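Local coordinates for toll-receptor-related 2 (Hydra vulgaris, PDB 4W8H), which probably relays receptor signals inside the cell through its cytoplasmic TIR domain, the part described here, by binding other TIR domains, at residues Y5-Y11 / I32-I38; N59-V63 / L122-N128. All coordinates share one frame. Numbering follows the deposited sequence.

Contact 1 (Y5-Y11 / I32-I38); sequences YDVNICY and IKTFVNI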
loop_
_atom_site.group_PDB
_atom_site.type_symbol
_atom_site.label_atom_id
_atom_site.label_comp_id
_atom_site.label_asym_id
_atom_site.label_seq_id
_atom_site.Cartn_x
_atom_site.Cartn_y
_atom_site.Cartn_z
ATOM N N TYR A 5 1.933 -13.439 0.384
ATOM C CA TYR A 5 0.869 -12.442 0.407
ATOM C C TYR A 5 0.725 -11.853 -0.975
ATOM O O TYR A 5 1.696 -11.668 -1.698
ATOM C CB TYR A 5 1.213 -11.343 1.424
ATOM C CG TYR A 5 1.372 -11.856 2.818
ATOM C CD1 TYR A 5 0.286 -11.936 3.665
ATOM C CD2 TYR A 5 2.610 -12.242 3.310
ATOM C CE1 TYR A 5 0.402 -12.397 4.954
ATOM C CE2 TYR A 5 2.736 -12.712 4.611
ATOM C CZ TYR A 5 1.613 -12.788 5.412
ATOM O OH TYR A 5 1.675 -13.253 6.692
ATOM N N ASP A 6 -0.517 -11.519 -1.339
ATOM C CA ASP A 6 -0.721 -10.757 -2.570
ATOM C C ASP A 6 -0.236 -9.315 -2.430
ATOM O O ASP A 6 0.398 -8.772 -3.344
ATOM C CB ASP A 6 -2.196 -10.717 -2.947
ATOM C CG ASP A 6 -2.723 -12.049 -3.258
ATOM O OD1 ASP A 6 -2.272 -12.585 -4.292
ATOM O OD2 ASP A 6 -3.590 -12.574 -2.508
ATOM N N VAL A 7 -0.507 -8.704 -1.286
ATOM C CA VAL A 7 -0.151 -7.303 -1.088
ATOM C C VAL A 7 0.262 -7.031 0.325
ATOM O O VAL A 7 -0.233 -7.648 1.261
ATOM C CB VAL A 7 -1.283 -6.312 -1.419
ATOM C CG1 VAL A 7 -1.550 -6.295 -2.866
ATOM C CG2 VAL A 7 -2.538 -6.611 -0.640
ATOM N N ASN A 8 1.205 -6.106 0.437
ATOM C CA ASN A 8 1.576 -5.503 1.676
ATOM C C ASN A 8 1.016 -4.074 1.707
ATOM O O ASN A 8 0.922 -3.433 0.686
ATOM C CB ASN A 8 3.104 -5.467 1.685
ATOM C CG ASN A 8 3.653 -4.618 2.712
ATOM O OD1 ASN A 8 3.204 -4.658 3.848
ATOM N ND2 ASN A 8 4.657 -3.815 2.354
ATOM N N ILE A 9 0.620 -3.603 2.881
ATOM C CA ILE A 9 0.022 -2.263 2.956
ATOM C C ILE A 9 0.952 -1.375 3.708
ATOM O O ILE A 9 1.231 -1.597 4.879
ATOM C CB ILE A 9 -1.310 -2.273 3.706
ATOM C CG1 ILE A 9 -2.185 -3.461 3.284
ATOM C CG2 ILE A 9 -2.030 -0.895 3.533
ATOM C CD1 ILE A 9 -2.682 -3.405 1.909
ATOM N N CYS A 10 1.402 -0.350 3.035
ATOM C CA CYS A 10 2.280 0.642 3.638
ATOM C C CYS A 10 1.498 1.956 3.862
ATOM O O CYS A 10 0.964 2.526 2.901
ATOM C CB CYS A 10 3.464 0.909 2.710
ATOM S SG CYS A 10 4.599 2.106 3.370
ATOM N N TYR A 11 1.388 2.401 5.111
ATOM C CA TYR A 11 0.477 3.500 5.477
ATOM C C TYR A 11 0.942 4.124 6.780
ATOM O O TYR A 11 1.617 3.484 7.584
ATOM C CB TYR A 11 -0.966 2.980 5.625
ATOM C CG TYR A 11 -1.183 2.123 6.850
ATOM C CD1 TYR A 11 -0.722 0.798 6.893
ATOM C CD2 TYR A 11 -1.761 2.634 7.993
ATOM C CE1 TYR A 11 -0.853 0.046 8.015
ATOM C CE2 TYR A 11 -1.935 1.879 9.116
ATOM C CZ TYR A 11 -1.443 0.568 9.141
ATOM O OH TYR A 11 -1.573 -0.190 10.294
ATOM N N ILE A 32 -8.107 -11.645 -1.018
ATOM C CA ILE A 32 -6.761 -11.167 -1.243
ATOM C C ILE A 32 -5.980 -11.270 0.068
ATOM O O ILE A 32 -6.381 -10.761 1.093
ATOM C CB ILE A 32 -6.797 -9.728 -1.812
ATOM C CG1 ILE A 32 -7.457 -9.774 -3.216
ATOM C CG2 ILE A 32 -5.381 -9.114 -1.829
ATOM C CD1 ILE A 32 -7.833 -8.419 -3.785
ATOM N N LYS A 33 -4.833 -11.934 -0.000
ATOM C CA LYS A 33 -3.997 -12.194 1.160
ATOM C C LYS A 33 -3.141 -10.946 1.410
ATOM O O LYS A 33 -2.401 -10.494 0.524
ATOM C CB LYS A 33 -3.080 -13.392 0.910
ATOM C CG LYS A 33 -3.798 -14.671 0.568
ATOM C CD LYS A 33 -2.800 -15.831 0.263
ATOM C CE LYS A 33 -1.987 -15.605 -1.031
ATOM N NZ LYS A 33 -1.035 -16.728 -1.390
ATOM N N THR A 34 -3.285 -10.368 2.596
ATOM C CA THR A 34 -2.736 -9.060 2.914
ATOM C C THR A 34 -1.791 -9.109 4.096
ATOM O O THR A 34 -2.118 -9.686 5.138
ATOM C CB THR A 34 -3.917 -8.112 3.175
ATOM O OG1 THR A 34 -4.847 -8.172 2.076
ATOM C CG2 THR A 34 -3.502 -6.705 3.346
ATOM N N PHE A 35 -0.614 -8.487 3.952
ATOM C CA PHE A 35 0.298 -8.265 5.083
ATOM C C PHE A 35 -0.036 -6.917 5.698
ATOM O O PHE A 35 -0.025 -5.894 5.015
ATOM C CB PHE A 35 1.757 -8.259 4.617
ATOM C CG PHE A 35 2.749 -8.266 5.746
ATOM C CD1 PHE A 35 2.928 -7.133 6.522
ATOM C CD2 PHE A 35 3.517 -9.381 6.015
ATOM C CE1 PHE A 35 3.837 -7.130 7.575
ATOM C CE2 PHE A 35 4.444 -9.365 7.050
ATOM C CZ PHE A 35 4.595 -8.258 7.822
ATOM N N VAL A 36 -0.332 -6.938 6.980
ATOM C CA VAL A 36 -0.664 -5.723 7.725
ATOM C C VAL A 36 0.117 -5.687 8.997
ATOM O O VAL A 36 0.068 -6.634 9.807
ATOM C CB VAL A 36 -2.155 -5.565 7.994
ATOM C CG1 VAL A 36 -2.708 -6.778 8.672
ATOM C CG2 VAL A 36 -2.431 -4.312 8.796
ATOM N N ASN A 37 0.853 -4.608 9.179
ATOM C CA ASN A 37 1.812 -4.527 10.252
ATOM C C ASN A 37 1.260 -4.864 11.615
ATOM O O ASN A 37 1.925 -5.596 12.362
ATOM C CB ASN A 37 2.509 -3.172 10.301
ATOM C CG ASN A 37 1.558 -1.983 10.283
ATOM O OD1 ASN A 37 0.310 -2.098 10.332
ATOM N ND2 ASN A 37 2.161 -0.816 10.186
ATOM N N ILE A 38 0.073 -4.358 11.958
ATOM C CA ILE A 38 -0.415 -4.484 13.326
ATOM C C ILE A 38 -0.771 -5.904 13.646
ATOM O O ILE A 38 -0.941 -6.200 14.821
ATOM C CB ILE A 38 -1.596 -3.538 13.638
ATOM C CG1 ILE A 38 -2.813 -3.861 12.784
ATOM C CG2 ILE A 38 -1.189 -2.059 13.465
ATOM C CD1 ILE A 38 -4.067 -3.115 13.283
HETATM O O HOH W 1 1.488 2.145 10.121
#
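Two short parallel strands pair here, with Val7 opposite Thr34 and Asn8 opposite Phe35. In the ladder alternate residues bond, Lys33 and Phe35 to Val7 and Ile9. Lys33 O accepts from Val7 N (3.2 Å) and, weakly, from Asp6 N (2.8 Å). Phe35 N donates to Val7 O (2.8 Å), and Phe35 O accepts from Ile9 N (3.2 Å). At the start of the ladder, Asp6 OD2 accepts a hydrogen bond from Lys33 N (2.9 Å). Beyond its other end, Tyr11 OH donates to Asn37 OD1 (2.7 Å). One water joins Tyr11 O (2.9 Å) to Asn37 ND2 (3.0 Å). Val36 N, at the N-cap position, is bound by Asp40. Thr34 OG1 donates to Ile32 O (3.2 Å). The edge of the Phe35 ring meets the face of Tyr5 in a T-shaped pair, centroids 5.3 Å apart. Strand 5-10, helix 16-29 and strand 34-35 form the first beta-alpha-beta unit of the flavodoxin-like TIR fold, with 34-35 at the sheet edge.

Contact 2 (N59-V63 / L122-N128); sequences NRTIV and LFRDIRN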
loop_
_atom_site.group_PDB
_atom_site.type_symbol
_atom_site.label_atom_id
_atom_site.label_comp_id
_atom_site.label_asym_id
_atom_site.label_seq_id
_atom_site.Cartn_x
_atom_site.Cartn_y
_atom_site.Cartn_z
ATOM N N ASN A 59 3.532 -9.814 -3.302
ATOM C CA ASN A 59 3.714 -9.562 -4.709
ATOM C C ASN A 59 3.857 -8.098 -5.002
ATOM O O ASN A 59 4.620 -7.733 -5.869
ATOM C CB ASN A 59 2.554 -10.119 -5.527
ATOM C CG ASN A 59 2.510 -11.617 -5.533
ATOM O OD1 ASN A 59 3.552 -12.290 -5.492
ATOM N ND2 ASN A 59 1.299 -12.170 -5.615
ATOM N N ARG A 60 3.087 -7.262 -4.324
ATOM C CA ARG A 60 3.157 -5.830 -4.517
ATOM C C ARG A 60 2.898 -5.116 -3.205
ATOM O O ARG A 60 2.318 -5.693 -2.285
ATOM C CB ARG A 60 2.101 -5.398 -5.528
ATOM C CG ARG A 60 2.282 -6.042 -6.906
ATOM C CD ARG A 60 1.398 -5.359 -7.953
ATOM N NE ARG A 60 1.372 -6.007 -9.269
ATOM C CZ ARG A 60 0.524 -6.966 -9.616
ATOM N NH1 ARG A 60 -0.334 -7.444 -8.723
ATOM N NH2 ARG A 60 0.523 -7.446 -10.856
ATOM N N THR A 61 3.292 -3.839 -3.123
ATOM C CA THR A 61 3.064 -2.999 -1.945
ATOM C C THR A 61 2.116 -1.874 -2.313
ATOM O O THR A 61 2.394 -1.102 -3.228
ATOM C CB THR A 61 4.374 -2.396 -1.398
ATOM O OG1 THR A 61 5.209 -3.448 -0.881
ATOM C CG2 THR A 61 4.119 -1.443 -0.264
ATOM N N ILE A 62 0.997 -1.826 -1.619
ATOM C CA ILE A 62 0.111 -0.691 -1.706
ATOM C C ILE A 62 0.667 0.425 -0.860
ATOM O O ILE A 62 1.006 0.210 0.303
ATOM C CB ILE A 62 -1.314 -1.086 -1.199
ATOM C CG1 ILE A 62 -1.950 -2.100 -2.150
ATOM C CG2 ILE A 62 -2.180 0.130 -1.045
ATOM C CD1 ILE A 62 -3.266 -2.664 -1.620
ATOM N N VAL A 63 0.763 1.609 -1.438
ATOM C CA VAL A 63 1.252 2.805 -0.794
ATOM C C VAL A 63 0.045 3.755 -0.567
ATOM O O VAL A 63 -0.531 4.206 -1.547
ATOM C CB VAL A 63 2.308 3.420 -1.764
ATOM C CG1 VAL A 63 2.725 4.811 -1.327
ATOM C CG2 VAL A 63 3.533 2.467 -1.920
ATOM N N LEU A 122 -8.483 -1.567 -8.281
ATOM C CA LEU A 122 -7.524 -2.073 -7.317
ATOM C C LEU A 122 -7.457 -3.601 -7.382
ATOM O O LEU A 122 -6.377 -4.198 -7.492
ATOM C CB LEU A 122 -7.925 -1.610 -5.918
ATOM C CG LEU A 122 -7.034 -2.096 -4.783
ATOM C CD1 LEU A 122 -5.554 -1.642 -4.959
ATOM C CD2 LEU A 122 -7.529 -1.599 -3.442
ATOM N N PHE A 123 -8.614 -4.247 -7.304
ATOM C CA PHE A 123 -8.615 -5.697 -7.255
ATOM C C PHE A 123 -8.094 -6.267 -8.573
ATOM O O PHE A 123 -7.409 -7.286 -8.589
ATOM C CB PHE A 123 -10.018 -6.239 -6.987
ATOM C CG PHE A 123 -10.581 -5.915 -5.635
ATOM C CD1 PHE A 123 -9.826 -5.401 -4.599
ATOM C CD2 PHE A 123 -11.925 -6.021 -5.451
ATOM C CE1 PHE A 123 -10.385 -5.079 -3.388
ATOM C CE2 PHE A 123 -12.502 -5.710 -4.234
ATOM C CZ PHE A 123 -11.732 -5.228 -3.202
ATOM N N ARG A 124 -8.404 -5.645 -9.696
ATOM C CA ARG A 124 -7.935 -6.119 -10.995
ATOM C C ARG A 124 -6.413 -6.100 -11.065
ATOM O O ARG A 124 -5.784 -7.021 -11.599
ATOM C CB ARG A 124 -8.555 -5.254 -12.096
ATOM C CG ARG A 124 -8.233 -5.695 -13.499
ATOM C CD ARG A 124 -8.651 -4.623 -14.470
ATOM N NE ARG A 124 -10.100 -4.477 -14.575
ATOM C CZ ARG A 124 -10.779 -3.332 -14.476
ATOM N NH1 ARG A 124 -12.084 -3.380 -14.635
ATOM N NH2 ARG A 124 -10.194 -2.152 -14.253
ATOM N N ASP A 125 -5.816 -5.036 -10.548
ATOM C CA ASP A 125 -4.372 -4.958 -10.606
ATOM C C ASP A 125 -3.720 -6.022 -9.744
ATOM O O ASP A 125 -2.719 -6.663 -10.143
ATOM C CB ASP A 125 -3.808 -3.599 -10.232
ATOM C CG ASP A 125 -2.329 -3.508 -10.560
ATOM O OD1 ASP A 125 -1.990 -3.554 -11.752
ATOM O OD2 ASP A 125 -1.505 -3.462 -9.656
ATOM N N ILE A 126 -4.264 -6.199 -8.545
ATOM C CA ILE A 126 -3.723 -7.174 -7.617
ATOM C C ILE A 126 -3.818 -8.563 -8.232
ATOM O O ILE A 126 -2.855 -9.345 -8.161
ATOM C CB ILE A 126 -4.461 -7.105 -6.283
ATOM C CG1 ILE A 126 -4.164 -5.740 -5.657
ATOM C CG2 ILE A 126 -4.080 -8.305 -5.394
ATOM C CD1 ILE A 126 -4.919 -5.471 -4.408
ATOM N N ARG A 127 -4.937 -8.866 -8.882
ATOM C CA ARG A 127 -5.201 -10.194 -9.434
ATOM C C ARG A 127 -4.492 -10.447 -10.745
ATOM O O ARG A 127 -4.350 -11.592 -11.128
ATOM C CB ARG A 127 -6.701 -10.380 -9.563
ATOM C CG ARG A 127 -7.376 -10.469 -8.215
ATOM C CD ARG A 127 -8.884 -10.314 -8.348
ATOM N NE ARG A 127 -9.596 -10.606 -7.107
ATOM C CZ ARG A 127 -10.842 -10.196 -6.835
ATOM N NH1 ARG A 127 -11.510 -9.424 -7.684
ATOM N NH2 ARG A 127 -11.423 -10.562 -5.697
ATOM N N ASN A 128 -4.024 -9.392 -11.412
ATOM C CA ASN A 128 -3.365 -9.466 -12.734
ATOM C C ASN A 128 -2.021 -10.103 -12.550
ATOM O O ASN A 128 -1.232 -9.589 -11.748
ATOM C CB ASN A 128 -3.152 -8.046 -13.305
ATOM C CG ASN A 128 -2.754 -8.042 -14.764
ATOM O OD1 ASN A 128 -2.316 -9.061 -15.303
ATOM N ND2 ASN A 128 -2.902 -6.876 -15.414
HETATM O O HOH W 2 -0.965 -10.815 -6.281
#
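Arg60 makes the polar half of this contact. Its CA-to-CB bond points toward helix 122-127, and the side chain is nearly extended, with chi1 m and both chi2 and chi3 t. This carries the guanidinium from the strand to the end of the helix, where chi4 of 89° turns its plane. There it meets the carbonyls of Ile126 and Asn128. Arg60 NH1 donates to Ile126 O at 3.2 Å, and Arg60 NH2 donates to Asn128 O at 2.9 Å. Both acceptors lie near the guanidinium plane. Asp125 O sits over one face, so its 2.9 Å approach to Arg60 NH1 is not a hydrogen bond. The Asp125 side chain takes the t rotamer, which brings OD2 to 3.9 Å from Arg60 NE. This is a long salt bridge, with no N-H aimed at the oxygen. Arg60 NE is bound instead by Gln86, and Asp125 OD2 by a side chain of the bound hexa-His tag peptide. A water links Asn59 ND2 (2.7 Å) to Ile126 O (3.0 Å).

The apolar half belongs to Ile62. Its chi1 m, chi2 t rotamer places CD1 4.2 Å from Leu122 CD1 and 4.3 Å from Ile126 CD1. Leu122 and Ile126 are one turn apart. Strand and helix axes run at 157°, 10.7 Å apart at their closest. The C-terminal helix 115-127 thus covers one face of the parallel sheet, packing also on Ile88 of strand 87-91, Val7 of strand 5-10, and Leu23 and Leu27 of helix 16-29.

Both contacts are largely buried, and their centres lie 10 Å apart. They meet in one sheet: strands 5-10 and 58-65 are neighbours, with Asn8 O to Ile62 N and Cys10 N to Ile62 O, both 2.8 Å, as probable hydrogen bonds. Contact 1 extends the sheet sideways to its edge strand and is dominated by backbone bonds. Contact 2 joins the sheet to a covering helix, through side chains of the strand that meet helix side chains and backbone carbonyls. Contact 1 buries 634 Å², contact 2 only 238 Å². Ile126 ties them, since it also touches Val7 and Ile32. Each has a more exposed margin, at Lys33 and Ile38 in contact 1 and at Asn128 in contact 2.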